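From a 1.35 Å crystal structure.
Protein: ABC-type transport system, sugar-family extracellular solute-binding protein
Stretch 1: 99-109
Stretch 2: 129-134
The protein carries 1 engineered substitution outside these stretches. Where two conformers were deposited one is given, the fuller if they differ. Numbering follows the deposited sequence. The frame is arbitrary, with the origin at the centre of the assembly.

Stretch 1 (99-109) AFNATKDIPIL
Stretch 2 (129-134) GTNVSG

How do the two backbones run against each other? Stretch 1 leaves a helix after Ala-102, turns through Thr-103 (phi/psi -152/137), Lys-104 (-109/6) and Asp-105 (-111/-43), then extends through Ile-106 and Pro-107 into a strand at Ile-108 and Leu-109. That strand lies parallel to Val-132 through Gly-134, with CA of Ile-108 4.8 Å from CA of Val-132 and CA of Leu-109 5.1 Å from CA of Ser-133. Ile-108 N donates to Asn-131 O at 2.8 Å, and Ser-133 N donates to Ile-108 O at 3.1 Å, so Ile-108 is bonded to the residues before and after its partner, as parallel pairing requires. CA-H...O contacts support the ladder: Val-132 CA to Ile-108 O, 3.3 Å, and Leu-109 CA to Ser-133 O, 3.2 Å.

What holds the turn against the second stretch? The CA-to-CB bond of Asn-131 (phi/psi -83/17, chi1 p, chi2 -52°) points toward stretch 1, and ND2 donates to Thr-103 O at 3.0 Å and to Ile-106 O at 2.9 Å. One amide thus ties together the two carbonyls that flank Lys-104 and Asp-105. From within, Thr-103 OG1 (chi1 t) accepts from Asp-105 N and Ile-106 N, each at 3.2 Å. Within stretch 2, Val-132 N donates to Thr-130 OG1 (chi1 p) at 3.2 Å.

Where do side chains pack? Phe-100 (chi1 t, chi2 61°) starts sideways, but its ring reaches across: CD1 lies 3.6 Å from Val-132 CG2, and Asn-131 OD1 meets the ring edge 3.3 Å from CE1. Val-132 (chi1 t) shares a sheet face with Ile-108 (m, t), whose CB is 4.1 Å from Val-132 CG2. On the other face, Leu-109 (m, t) brings CD2 to 4.3 Å from Ser-133 CB.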

# COMPACT_ATOMS: atom_id res chain seq x y z
N ALA A 99 8.74 -13.12 5.12
CA ALA A 99 8.36 -14.46 4.61
C ALA A 99 9.50 -15.01 3.75
O ALA A 99 9.92 -16.15 3.92
CB ALA A 99 7.08 -14.33 3.82
N PHE A 100 10.06 -14.18 2.86
CA PHE A 100 11.15 -14.59 2.01
C PHE A 100 12.43 -14.94 2.78
O PHE A 100 13.13 -15.91 2.45
CB PHE A 100 11.35 -13.57 0.89
CG PHE A 100 12.39 -13.94 -0.16
CD1 PHE A 100 12.24 -15.10 -0.94
CD2 PHE A 100 13.49 -13.14 -0.39
CE1 PHE A 100 13.17 -15.41 -1.92
CE2 PHE A 100 14.40 -13.44 -1.37
CZ PHE A 100 14.24 -14.56 -2.15
N ASN A 101 12.72 -14.17 3.84
CA ASN A 101 13.81 -14.52 4.68
C ASN A 101 13.60 -15.85 5.39
O ASN A 101 14.55 -16.58 5.59
CB ASN A 101 14.05 -13.40 5.73
CG ASN A 101 14.59 -12.11 5.14
OD1 ASN A 101 15.08 -12.06 4.01
ND2 ASN A 101 14.53 -11.07 5.95
N ALA A 102 12.37 -16.11 5.80
CA ALA A 102 12.04 -17.32 6.56
C ALA A 102 12.10 -18.61 5.75
O ALA A 102 12.44 -19.64 6.30
CB ALA A 102 10.68 -17.20 7.20
N THR A 103 11.76 -18.53 4.46
CA THR A 103 11.69 -19.73 3.61
C THR A 103 11.96 -19.42 2.13
O THR A 103 11.41 -18.47 1.59
CB THR A 103 10.31 -20.43 3.77
OG1 THR A 103 10.30 -21.64 2.98
CG2 THR A 103 9.18 -19.60 3.38
N LYS A 104 12.76 -20.28 1.50
CA LYS A 104 12.98 -20.19 0.05
C LYS A 104 12.30 -21.36 -0.65
O LYS A 104 12.42 -21.48 -1.86
CB LYS A 104 14.46 -20.18 -0.33
CG LYS A 104 15.29 -19.04 0.26
CD LYS A 104 14.93 -17.68 -0.28
CE LYS A 104 15.88 -16.61 0.28
NZ LYS A 104 15.68 -16.57 1.76
N ASP A 105 11.55 -22.16 0.10
CA ASP A 105 10.90 -23.39 -0.46
C ASP A 105 9.37 -23.32 -0.57
O ASP A 105 8.81 -23.80 -1.55
CB ASP A 105 11.27 -24.62 0.37
CG ASP A 105 12.77 -24.81 0.46
OD1 ASP A 105 13.46 -24.68 -0.59
OD2 ASP A 105 13.29 -25.06 1.57
N ILE A 106 8.70 -22.79 0.44
CA ILE A 106 7.26 -22.66 0.43
C ILE A 106 6.90 -21.53 -0.53
O ILE A 106 7.46 -20.41 -0.44
CB ILE A 106 6.72 -22.36 1.84
CG1 ILE A 106 7.09 -23.47 2.83
CG2 ILE A 106 5.21 -22.04 1.86
CD1 ILE A 106 6.71 -23.17 4.26
N PRO A 107 5.92 -21.67 -1.42
CA PRO A 107 5.53 -20.58 -2.29
C PRO A 107 4.95 -19.43 -1.48
O PRO A 107 4.14 -19.63 -0.58
CB PRO A 107 4.48 -21.18 -3.24
CG PRO A 107 4.06 -22.38 -2.55
CD PRO A 107 5.15 -22.93 -1.76
N ILE A 108 5.38 -18.21 -1.87
CA ILE A 108 4.91 -16.99 -1.25
C ILE A 108 4.21 -16.17 -2.31
O ILE A 108 4.80 -15.88 -3.35
CB ILE A 108 6.08 -16.21 -0.66
CG1 ILE A 108 6.81 -17.01 0.44
CG2 ILE A 108 5.56 -14.86 -0.16
CD1 ILE A 108 8.21 -16.41 0.74
N LEU A 109 2.96 -15.81 -2.05
CA LEU A 109 2.24 -14.88 -2.91
C LEU A 109 2.17 -13.57 -2.13
O LEU A 109 1.71 -13.54 -1.03
CB LEU A 109 0.84 -15.38 -3.26
CG LEU A 109 0.84 -16.48 -4.35
CD1 LEU A 109 -0.57 -16.88 -4.49
CD2 LEU A 109 1.35 -15.98 -5.68
N GLY A 129 11.83 -16.12 -10.71
CA GLY A 129 13.05 -16.86 -10.51
C GLY A 129 13.38 -17.19 -9.07
O GLY A 129 14.52 -17.55 -8.76
N THR A 130 12.37 -17.05 -8.20
CA THR A 130 12.43 -17.29 -6.76
C THR A 130 11.11 -18.00 -6.38
O THR A 130 10.28 -18.28 -7.26
CB THR A 130 12.54 -15.96 -5.94
OG1 THR A 130 11.33 -15.21 -6.10
CG2 THR A 130 13.74 -15.12 -6.40
N ASN A 131 10.91 -18.23 -5.10
CA ASN A 131 9.66 -18.78 -4.60
C ASN A 131 8.54 -17.76 -4.37
O ASN A 131 7.59 -18.02 -3.65
CB ASN A 131 9.86 -19.63 -3.33
CG ASN A 131 10.47 -18.85 -2.14
OD1 ASN A 131 11.50 -18.20 -2.32
ND2 ASN A 131 9.91 -19.02 -0.96
N VAL A 132 8.69 -16.57 -4.97
CA VAL A 132 7.75 -15.48 -4.76
C VAL A 132 7.10 -15.01 -6.07
O VAL A 132 7.78 -14.81 -7.05
CB VAL A 132 8.47 -14.24 -4.16
CG1 VAL A 132 7.46 -13.15 -3.86
CG2 VAL A 132 9.19 -14.68 -2.89
N SER A 133 5.78 -14.82 -6.04
CA SER A 133 5.07 -14.08 -7.08
C SER A 133 3.88 -13.37 -6.44
O SER A 133 3.82 -13.27 -5.20
CB SER A 133 4.65 -14.96 -8.26
OG SER A 133 4.19 -14.09 -9.30
N GLY A 134 2.99 -12.80 -7.24
CA GLY A 134 1.81 -12.16 -6.75
C GLY A 134 1.51 -10.88 -7.47
O GLY A 134 1.66 -10.77 -8.65